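Local coordinates for cellulosomal-scaffolding protein A (Clostridium thermocellum, PDB 4B9F), which probably anchors the cellulosome to crystalline cellulose through its family 3a carbohydrate-binding module, a beta-sandwich that also holds a calcium ion, at residues R40-V45 and T142-G147; K36-Y41 and Y91-F96; S29-L34 and T100-A105. One frame throughout, in Å; residues are numbered along the deposited sequence.

Contact 1: residues R40-V45 and T142-G147; sequences RYYYTV and TAYLNG. With CA (calcium ion), chain C.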
loop_
_atom_site.group_PDB
_atom_site.type_symbol
_atom_site.label_atom_id
_atom_site.label_comp_id
_atom_site.label_asym_id
_atom_site.label_seq_id
_atom_site.Cartn_x
_atom_site.Cartn_y
_atom_site.Cartn_z
ATOM N N ARG A 40 2.454 -3.211 3.364
ATOM C CA ARG A 40 3.380 -3.860 2.443
ATOM C C ARG A 40 2.664 -4.408 1.224
ATOM O O ARG A 40 1.618 -5.065 1.340
ATOM C CB ARG A 40 4.146 -4.997 3.132
ATOM C CG ARG A 40 4.986 -4.556 4.283
ATOM C CD ARG A 40 5.807 -5.692 4.865
ATOM N NE ARG A 40 6.489 -5.224 6.060
ATOM C CZ ARG A 40 7.198 -5.994 6.875
ATOM N NH1 ARG A 40 7.353 -7.287 6.612
ATOM N NH2 ARG A 40 7.764 -5.463 7.951
ATOM N N TYR A 41 3.248 -4.120 0.058
ATOM C CA TYR A 41 2.811 -4.652 -1.222
ATOM C C TYR A 41 3.961 -5.479 -1.806
ATOM O O TYR A 41 5.009 -4.932 -2.144
ATOM C CB TYR A 41 2.424 -3.504 -2.171
ATOM C CG TYR A 41 1.969 -4.011 -3.519
ATOM C CD1 TYR A 41 0.651 -4.402 -3.722
ATOM C CD2 TYR A 41 2.860 -4.139 -4.587
ATOM C CE1 TYR A 41 0.226 -4.897 -4.941
ATOM C CE2 TYR A 41 2.442 -4.633 -5.812
ATOM C CZ TYR A 41 1.121 -5.008 -5.979
ATOM O OH TYR A 41 0.669 -5.511 -7.170
ATOM N N TYR A 42 3.756 -6.794 -1.913
ATOM C CA TYR A 42 4.813 -7.716 -2.310
ATOM C C TYR A 42 4.761 -8.033 -3.793
ATOM O O TYR A 42 3.688 -8.282 -4.355
ATOM C CB TYR A 42 4.674 -9.029 -1.545
ATOM C CG TYR A 42 4.598 -8.911 -0.047
ATOM C CD1 TYR A 42 5.758 -8.882 0.725
ATOM C CD2 TYR A 42 3.368 -8.907 0.609
ATOM C CE1 TYR A 42 5.694 -8.822 2.111
ATOM C CE2 TYR A 42 3.293 -8.840 2.000
ATOM C CZ TYR A 42 4.463 -8.803 2.738
ATOM O OH TYR A 42 4.386 -8.767 4.112
ATOM N N TYR A 43 5.924 -8.078 -4.426
ATOM C CA TYR A 43 5.984 -8.315 -5.857
ATOM C C TYR A 43 7.367 -8.796 -6.269
ATOM O O TYR A 43 8.277 -8.884 -5.445
ATOM C CB TYR A 43 5.608 -7.024 -6.611
ATOM C CG TYR A 43 6.592 -5.878 -6.432
ATOM C CD1 TYR A 43 6.611 -5.120 -5.263
ATOM C CD2 TYR A 43 7.496 -5.555 -7.437
ATOM C CE1 TYR A 43 7.516 -4.071 -5.094
ATOM C CE2 TYR A 43 8.404 -4.514 -7.280
ATOM C CZ TYR A 43 8.407 -3.771 -6.109
ATOM O OH TYR A 43 9.291 -2.730 -5.945
ATOM N N THR A 44 7.507 -9.129 -7.548
ATOM C CA THR A 44 8.805 -9.456 -8.115
ATOM C C THR A 44 9.229 -8.317 -9.030
ATOM O O THR A 44 8.480 -7.904 -9.917
ATOM C CB THR A 44 8.768 -10.770 -8.914
ATOM O OG1 THR A 44 7.634 -10.760 -9.794
ATOM C CG2 THR A 44 8.668 -11.962 -7.982
ATOM N N VAL A 45 10.438 -7.812 -8.817
ATOM C CA VAL A 45 10.892 -6.610 -9.510
ATOM C C VAL A 45 11.131 -6.804 -11.018
ATOM O O VAL A 45 11.065 -5.839 -11.774
ATOM C CB VAL A 45 12.141 -6.023 -8.794
ATOM C CG1 VAL A 45 13.341 -6.960 -8.925
ATOM C CG2 VAL A 45 12.470 -4.620 -9.298
ATOM N N THR A 142 -0.121 -6.752 3.687
ATOM C CA THR A 142 -0.028 -6.780 5.142
ATOM C C THR A 142 0.076 -5.375 5.729
ATOM O O THR A 142 0.419 -4.406 5.027
ATOM C CB THR A 142 1.177 -7.612 5.600
ATOM O OG1 THR A 142 2.360 -7.102 4.976
ATOM C CG2 THR A 142 0.992 -9.075 5.209
ATOM N N ALA A 143 -0.226 -5.275 7.022
ATOM C CA ALA A 143 -0.122 -4.026 7.758
ATOM C C ALA A 143 0.500 -4.294 9.112
ATOM O O ALA A 143 0.217 -5.326 9.744
ATOM C CB ALA A 143 -1.489 -3.372 7.923
ATOM N N TYR A 144 1.342 -3.356 9.544
ATOM C CA TYR A 144 2.051 -3.439 10.818
ATOM C C TYR A 144 1.853 -2.138 11.577
ATOM O O TYR A 144 1.845 -1.064 10.976
ATOM C CB TYR A 144 3.548 -3.678 10.598
ATOM C CG TYR A 144 3.855 -4.994 9.921
ATOM C CD1 TYR A 144 3.648 -5.158 8.555
ATOM C CD2 TYR A 144 4.340 -6.082 10.647
ATOM C CE1 TYR A 144 3.903 -6.360 7.930
ATOM C CE2 TYR A 144 4.608 -7.290 10.030
ATOM C CZ TYR A 144 4.387 -7.424 8.675
ATOM O OH TYR A 144 4.636 -8.621 8.054
ATOM N N LEU A 145 1.686 -2.239 12.893
ATOM C CA LEU A 145 1.590 -1.053 13.735
ATOM C C LEU A 145 2.748 -1.120 14.717
ATOM O O LEU A 145 2.829 -2.053 15.520
ATOM C CB LEU A 145 0.247 -1.023 14.471
ATOM C CG LEU A 145 -0.123 0.272 15.193
ATOM C CD1 LEU A 145 -0.189 1.443 14.210
ATOM C CD2 LEU A 145 -1.447 0.117 15.930
ATOM N N ASN A 146 3.652 -0.149 14.628
ATOM C CA ASN A 146 4.885 -0.166 15.406
ATOM C C ASN A 146 5.643 -1.482 15.216
ATOM O O ASN A 146 6.223 -2.020 16.161
ATOM C CB ASN A 146 4.596 0.093 16.888
ATOM C CG ASN A 146 5.781 0.687 17.619
ATOM O OD1 ASN A 146 6.708 1.213 17.001
ATOM N ND2 ASN A 146 5.755 0.615 18.944
ATOM N N GLY A 147 5.615 -2.001 13.990
ATOM C CA GLY A 147 6.335 -3.218 13.651
ATOM C C GLY A 147 5.619 -4.507 14.014
ATOM O O GLY A 147 6.143 -5.601 13.770
HETATM CA CA CA C . 6.770 -8.995 -11.314
HETATM O O HOH W 1 6.093 -6.603 -11.089
#
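The guanidinium of Arg40 lies flat on the ring of Tyr144, a cation-pi stack with CZ 3.9 Å from the ring centroid and the two planes 22° apart. It decorates one face of an antiparallel sheet in the beta-sandwich of this carbohydrate-binding module, where strand 37-43 runs beside strand 142-145. The side chains cross at about a right angle: NE and CZ sit nearest the CE1 rim of the ring, whereas NH2 comes over its centre. Arg40 NH1 is 3.4 Å from Tyr144 OH, at an angle too poor for a hydrogen bond. Arg40 and Thr142 form a hydrogen-bonded pair; Arg40 N to Thr142 O spans 2.9 Å, while the return bond from Thr142 N to Arg40 O is weak at 3.4 Å. Two residues past Arg40, Tyr42 turns the end of its side chain back to Thr142, whose CG2 lies at the ring edge, while Tyr42 N bonds Ser128 OG. Farther on, Thr44 grips the calcium ion with both O and OG1, each at 2.5 Å; Asp46, Thr122, Asn125 and Asp126 complete the protein ligands. Back at the strand pair, chi1 of 55° sets Thr142 OG1 between its backbone N and carbonyl carbon, where it shares a 2.8 Å hydrogen bond with Tyr42 OH.

Contact 2: residues K36-Y41 and Y91-F96; sequences KLTLRY and YLEISF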
loop_
_atom_site.group_PDB
_atom_site.type_symbol
_atom_site.label_atom_id
_atom_site.label_comp_id
_atom_site.label_asym_id
_atom_site.label_seq_id
_atom_site.Cartn_x
_atom_site.Cartn_y
_atom_site.Cartn_z
ATOM N N LYS A 36 2.992 5.268 13.016
ATOM C CA LYS A 36 3.437 3.921 13.372
ATOM C C LYS A 36 2.913 2.841 12.424
ATOM O O LYS A 36 3.263 1.673 12.573
ATOM C CB LYS A 36 2.993 3.571 14.797
ATOM C CG LYS A 36 3.284 4.633 15.836
ATOM C CD LYS A 36 4.770 4.779 16.080
ATOM C CE LYS A 36 5.028 5.665 17.291
ATOM N NZ LYS A 36 6.478 5.860 17.554
ATOM N N LEU A 37 2.078 3.219 11.454
ATOM C CA LEU A 37 1.448 2.248 10.563
ATOM C C LEU A 37 2.258 2.051 9.294
ATOM O O LEU A 37 2.653 3.019 8.645
ATOM C CB LEU A 37 0.041 2.700 10.184
ATOM C CG LEU A 37 -0.739 1.753 9.268
ATOM C CD1 LEU A 37 -1.033 0.421 9.964
ATOM C CD2 LEU A 37 -2.032 2.407 8.802
ATOM N N THR A 38 2.523 0.796 8.943
ATOM C CA THR A 38 3.141 0.512 7.655
ATOM C C THR A 38 2.317 -0.521 6.892
ATOM O O THR A 38 1.644 -1.364 7.503
ATOM C CB THR A 38 4.593 0.027 7.790
ATOM O OG1 THR A 38 4.628 -1.108 8.658
ATOM C CG2 THR A 38 5.489 1.131 8.344
ATOM N N LEU A 39 2.363 -0.434 5.564
ATOM C CA LEU A 39 1.637 -1.326 4.676
ATOM C C LEU A 39 2.631 -1.935 3.702
ATOM O O LEU A 39 3.549 -1.243 3.238
ATOM C CB LEU A 39 0.582 -0.537 3.888
ATOM C CG LEU A 39 -0.372 0.312 4.733
ATOM C CD1 LEU A 39 -1.238 1.207 3.836
ATOM C CD2 LEU A 39 -1.249 -0.554 5.600
ATOM N N ARG A 40 2.454 -3.211 3.364
ATOM C CA ARG A 40 3.380 -3.860 2.443
ATOM C C ARG A 40 2.664 -4.408 1.224
ATOM O O ARG A 40 1.618 -5.065 1.340
ATOM C CB ARG A 40 4.146 -4.997 3.132
ATOM C CG ARG A 40 4.986 -4.556 4.283
ATOM C CD ARG A 40 5.807 -5.692 4.865
ATOM N NE ARG A 40 6.489 -5.224 6.060
ATOM C CZ ARG A 40 7.198 -5.994 6.875
ATOM N NH1 ARG A 40 7.353 -7.287 6.612
ATOM N NH2 ARG A 40 7.764 -5.463 7.951
ATOM N N TYR A 41 3.248 -4.120 0.058
ATOM C CA TYR A 41 2.811 -4.652 -1.222
ATOM C C TYR A 41 3.961 -5.479 -1.806
ATOM O O TYR A 41 5.009 -4.932 -2.144
ATOM C CB TYR A 41 2.424 -3.504 -2.171
ATOM C CG TYR A 41 1.969 -4.011 -3.519
ATOM C CD1 TYR A 41 0.651 -4.402 -3.722
ATOM C CD2 TYR A 41 2.860 -4.139 -4.587
ATOM C CE1 TYR A 41 0.226 -4.897 -4.941
ATOM C CE2 TYR A 41 2.442 -4.633 -5.812
ATOM C CZ TYR A 41 1.121 -5.008 -5.979
ATOM O OH TYR A 41 0.669 -5.511 -7.170
ATOM N N TYR A 91 9.212 -5.845 -1.393
ATOM C CA TYR A 91 7.963 -5.145 -1.129
ATOM C C TYR A 91 8.126 -3.648 -1.115
ATOM O O TYR A 91 9.176 -3.113 -0.738
ATOM C CB TYR A 91 7.258 -5.627 0.149
ATOM C CG TYR A 91 8.025 -5.509 1.448
ATOM C CD1 TYR A 91 7.911 -4.375 2.252
ATOM C CD2 TYR A 91 8.799 -6.567 1.913
ATOM C CE1 TYR A 91 8.593 -4.285 3.475
ATOM C CE2 TYR A 91 9.473 -6.485 3.125
ATOM C CZ TYR A 91 9.363 -5.351 3.901
ATOM O OH TYR A 91 10.028 -5.286 5.106
ATOM N N LEU A 92 7.083 -2.976 -1.578
ATOM C CA LEU A 92 6.919 -1.570 -1.289
ATOM C C LEU A 92 6.367 -1.467 0.122
ATOM O O LEU A 92 5.385 -2.137 0.473
ATOM C CB LEU A 92 5.932 -0.950 -2.272
ATOM C CG LEU A 92 5.369 0.422 -1.893
ATOM C CD1 LEU A 92 6.423 1.509 -2.065
ATOM C CD2 LEU A 92 4.126 0.755 -2.709
ATOM N N GLU A 93 7.020 -0.660 0.947
ATOM C CA GLU A 93 6.507 -0.344 2.261
ATOM C C GLU A 93 6.000 1.079 2.256
ATOM O O GLU A 93 6.767 2.014 1.984
ATOM C CB GLU A 93 7.590 -0.485 3.320
ATOM C CG GLU A 93 7.048 -0.268 4.720
ATOM C CD GLU A 93 8.122 0.084 5.725
ATOM O OE1 GLU A 93 8.663 1.212 5.649
ATOM O OE2 GLU A 93 8.415 -0.764 6.593
ATOM N N ILE A 94 4.708 1.234 2.524
ATOM C CA ILE A 94 4.093 2.545 2.634
ATOM C C ILE A 94 4.069 2.922 4.108
ATOM O O ILE A 94 3.697 2.109 4.962
ATOM C CB ILE A 94 2.665 2.559 2.022
ATOM C CG1 ILE A 94 2.748 2.346 0.504
ATOM C CG2 ILE A 94 1.967 3.877 2.347
ATOM C CD1 ILE A 94 1.399 2.194 -0.181
ATOM N N SER A 95 4.476 4.153 4.394
ATOM C CA SER A 95 4.450 4.692 5.745
ATOM C C SER A 95 3.927 6.130 5.721
ATOM O O SER A 95 3.643 6.686 4.645
ATOM C CB SER A 95 5.843 4.619 6.385
ATOM O OG SER A 95 6.783 5.341 5.609
ATOM N N PHE A 96 3.803 6.726 6.905
ATOM C CA PHE A 96 3.158 8.030 7.056
ATOM C C PHE A 96 3.992 8.908 7.963
ATOM O O PHE A 96 4.509 8.442 8.988
ATOM C CB PHE A 96 1.756 7.875 7.649
ATOM C CG PHE A 96 0.886 6.940 6.872
ATOM C CD1 PHE A 96 0.929 5.567 7.101
ATOM C CD2 PHE A 96 0.037 7.423 5.886
ATOM C CE1 PHE A 96 0.155 4.693 6.358
ATOM C CE2 PHE A 96 -0.758 6.550 5.143
ATOM C CZ PHE A 96 -0.696 5.184 5.386
HETATM O O HOH W 2 4.254 5.056 9.270
HETATM O O HOH W 3 6.546 -2.740 7.498
#
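Arg40 slants across the ring of Tyr91, its extended chain crossing the aromatic obliquely and carrying CD over one face, 3.6 Å from the centroid in a CH-pi contact. The guanidinium and ring planes are only 12° apart, and Tyr91 OH rests over the centre of the guanidinium, 3.4 Å from Arg40 CZ. Tyr91 chi1 of 59° sets CG between its own backbone N and carbonyl carbon, and the CD1-CE1 side of the ring lies against Arg40 CG and CD. On the same side of the sheet, Thr38 CG2 packs against Glu93 CD at 3.9 Å. One water joins the three polar chains: it accepts from Arg40 NE, donates to Glu93 OE2 at 2.9 Å and is hydrogen-bonded to Thr38 OG1, linking opposite charges that do not touch directly. The other face is mainly apolar. There Leu37 and Phe96 lie side by side, pointing the same way, with Leu37 CD2 4.0 Å from Phe96 CE1; Leu39 CD1 and the carbonyl O of Leu37 meet the edge of the Phe96 ring. Leu39 and Ile94 pack on Phe22 of strand 20-26 in the opposing sheet. Two hydrogen-bonded pairs, Leu39-Ile94 and Tyr41-Leu92, flank the non-hydrogen-bonded pair Arg40-Glu93, with Ile94 N to Leu39 O at 2.8 Å. A polar outer face backed by an apolar one turned to the opposing sheet is typical of a beta-sandwich.

Contact 3: residues S29-L34 and T100-A105; sequences SSAIDL and TLEPGA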
loop_
_atom_site.group_PDB
_atom_site.type_symbol
_atom_site.label_atom_id
_atom_site.label_comp_id
_atom_site.label_asym_id
_atom_site.label_seq_id
_atom_site.Cartn_x
_atom_site.Cartn_y
_atom_site.Cartn_z
ATOM N N SER A 29 -11.757 0.667 19.071
ATOM C CA SER A 29 -12.372 1.641 19.965
ATOM C C SER A 29 -11.475 2.831 20.247
ATOM O O SER A 29 -11.908 3.812 20.853
ATOM C CB SER A 29 -12.742 0.979 21.291
ATOM O OG SER A 29 -13.694 -0.056 21.115
ATOM N N SER A 30 -10.216 2.742 19.830
ATOM C CA SER A 30 -9.258 3.803 20.119
ATOM C C SER A 30 -8.539 4.252 18.865
ATOM O O SER A 30 -8.446 3.504 17.892
ATOM C CB SER A 30 -8.236 3.346 21.160
ATOM O OG SER A 30 -8.854 3.165 22.422
ATOM N N ALA A 31 -8.033 5.481 18.893
ATOM C CA ALA A 31 -7.288 6.034 17.770
ATOM C C ALA A 31 -5.996 5.273 17.486
ATOM O O ALA A 31 -5.407 4.658 18.382
ATOM C CB ALA A 31 -7.001 7.514 18.008
ATOM N N ILE A 32 -5.584 5.307 16.223
ATOM C CA ILE A 32 -4.337 4.718 15.762
ATOM C C ILE A 32 -3.411 5.829 15.273
ATOM O O ILE A 32 -3.833 6.731 14.552
ATOM C CB ILE A 32 -4.601 3.727 14.608
ATOM C CG1 ILE A 32 -5.357 2.495 15.122
ATOM C CG2 ILE A 32 -3.302 3.310 13.933
ATOM C CD1 ILE A 32 -5.845 1.576 14.018
ATOM N N ASP A 33 -2.154 5.768 15.698
ATOM C CA ASP A 33 -1.116 6.706 15.287
ATOM C C ASP A 33 -0.588 6.282 13.919
ATOM O O ASP A 33 0.106 5.274 13.814
ATOM C CB ASP A 33 0.012 6.667 16.326
ATOM C CG ASP A 33 1.119 7.661 16.047
ATOM O OD1 ASP A 33 1.168 8.247 14.948
ATOM O OD2 ASP A 33 1.966 7.850 16.946
ATOM N N LEU A 34 -0.914 7.044 12.877
ATOM C CA LEU A 34 -0.491 6.686 11.521
ATOM C C LEU A 34 1.024 6.687 11.344
ATOM O O LEU A 34 1.544 5.987 10.478
ATOM C CB LEU A 34 -1.129 7.606 10.483
ATOM C CG LEU A 34 -2.587 7.307 10.154
ATOM C CD1 LEU A 34 -3.068 8.288 9.095
ATOM C CD2 LEU A 34 -2.756 5.878 9.665
ATOM N N THR A 100 -3.554 10.770 12.514
ATOM C CA THR A 100 -4.252 9.921 13.454
ATOM C C THR A 100 -5.489 9.381 12.767
ATOM O O THR A 100 -6.212 10.117 12.083
ATOM C CB THR A 100 -4.664 10.712 14.710
ATOM O OG1 THR A 100 -3.493 11.192 15.381
ATOM C CG2 THR A 100 -5.459 9.845 15.656
ATOM N N LEU A 101 -5.711 8.085 12.931
ATOM C CA LEU A 101 -6.888 7.439 12.393
ATOM C C LEU A 101 -7.839 7.133 13.549
ATOM O O LEU A 101 -7.608 6.203 14.327
ATOM C CB LEU A 101 -6.488 6.157 11.662
ATOM C CG LEU A 101 -7.529 5.552 10.728
ATOM C CD1 LEU A 101 -7.860 6.537 9.622
ATOM C CD2 LEU A 101 -7.017 4.244 10.150
ATOM N N GLU A 102 -8.893 7.936 13.668
ATOM C CA GLU A 102 -9.867 7.795 14.754
ATOM C C GLU A 102 -10.728 6.553 14.566
ATOM O O GLU A 102 -10.827 6.036 13.455
ATOM C CB GLU A 102 -10.780 9.028 14.792
ATOM C CG GLU A 102 -10.067 10.347 15.071
ATOM C CD GLU A 102 -9.595 10.481 16.508
ATOM O OE1 GLU A 102 -10.036 9.686 17.368
ATOM O OE2 GLU A 102 -8.786 11.387 16.786
ATOM N N PRO A 103 -11.367 6.076 15.646
ATOM C CA PRO A 103 -12.319 4.973 15.470
ATOM C C PRO A 103 -13.371 5.328 14.425
ATOM O O PRO A 103 -13.957 6.413 14.482
ATOM C CB PRO A 103 -12.970 4.853 16.850
ATOM C CG PRO A 103 -11.936 5.375 17.794
ATOM C CD PRO A 103 -11.237 6.479 17.059
ATOM N N GLY A 104 -13.594 4.429 13.472
ATOM C CA GLY A 104 -14.589 4.651 12.437
ATOM C C GLY A 104 -14.093 5.459 11.245
ATOM O O GLY A 104 -14.818 5.614 10.258
ATOM N N ALA A 105 -12.876 5.988 11.336
ATOM C CA ALA A 105 -12.282 6.735 10.229
ATOM C C ALA A 105 -11.540 5.781 9.305
ATOM O O ALA A 105 -11.168 4.679 9.701
ATOM C CB ALA A 105 -11.327 7.808 10.761
#
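A two-stranded antiparallel sheet at one end of the beta-sandwich pairs strand 32-33 with strand 100-101. Ile32 and Leu101 make its hydrogen-bonded pair: Ile32 N reaches Leu101 O at 2.9 Å, and Leu101 N reaches Ile32 O at 2.8 Å, the latter nearly straight with an N-H...O angle of 172°. Ile32 CB and Leu101 CB are 4.3 Å apart on the buried face, and Leu34 adds CD2 against Leu101 CB at 4.2 Å. Leu34 and Leu101 also rest on Ile60 of strand 51-61, which ties the small sheet to the six-stranded one. The next pair, Asp33 with Thr100, is non-hydrogen-bonded and directs its side chains to the other face. Thr100 chi1 of -63° puts OG1 anti to the carbonyl carbon, and CG2, anti to the backbone N, touches Ala31 CB at 3.7 Å; the bent chain of Glu102 brings OE1 to the same methyl at 3.8 Å. From Ile32 back toward Ser29, pairing gives way to packing of the Pro103 ring on the backbone: CG meets Ser29 O at 3.4 Å and CD lies near Ser30 and Ala31. Asn26 ND2, from strand 20-26, is hydrogen-bonded to both Ser30 O and Leu101 O. Immediately after Leu101, the chain reverses through Glu102-Ala105, closed by a bond from Ala105 N to Glu102 O; proline followed by glycine at its two central positions is typical of a type II beta turn.

In the fold
Contacts 1 and 2 share strand 37-43, which lies between 142-145 and 88-96 in one five-stranded sheet, and Arg40 serves both. Contact 2 is the more extensive pairing and combines a buried apolar side with a polar one; contact 1 buries less between its segments and relies on polar and aromatic groups, with the calcium ion at the far end of 40-45. Contact 3 lies more peripherally, about 17 Å from contact 2 between centres, with several exposed residues, and joins its segments by a short strand pair and proline packing. It closes the loop in which contact 2 is nested, and Leu145 CD1 meets Ile32 CG2 between contacts 1 and 3.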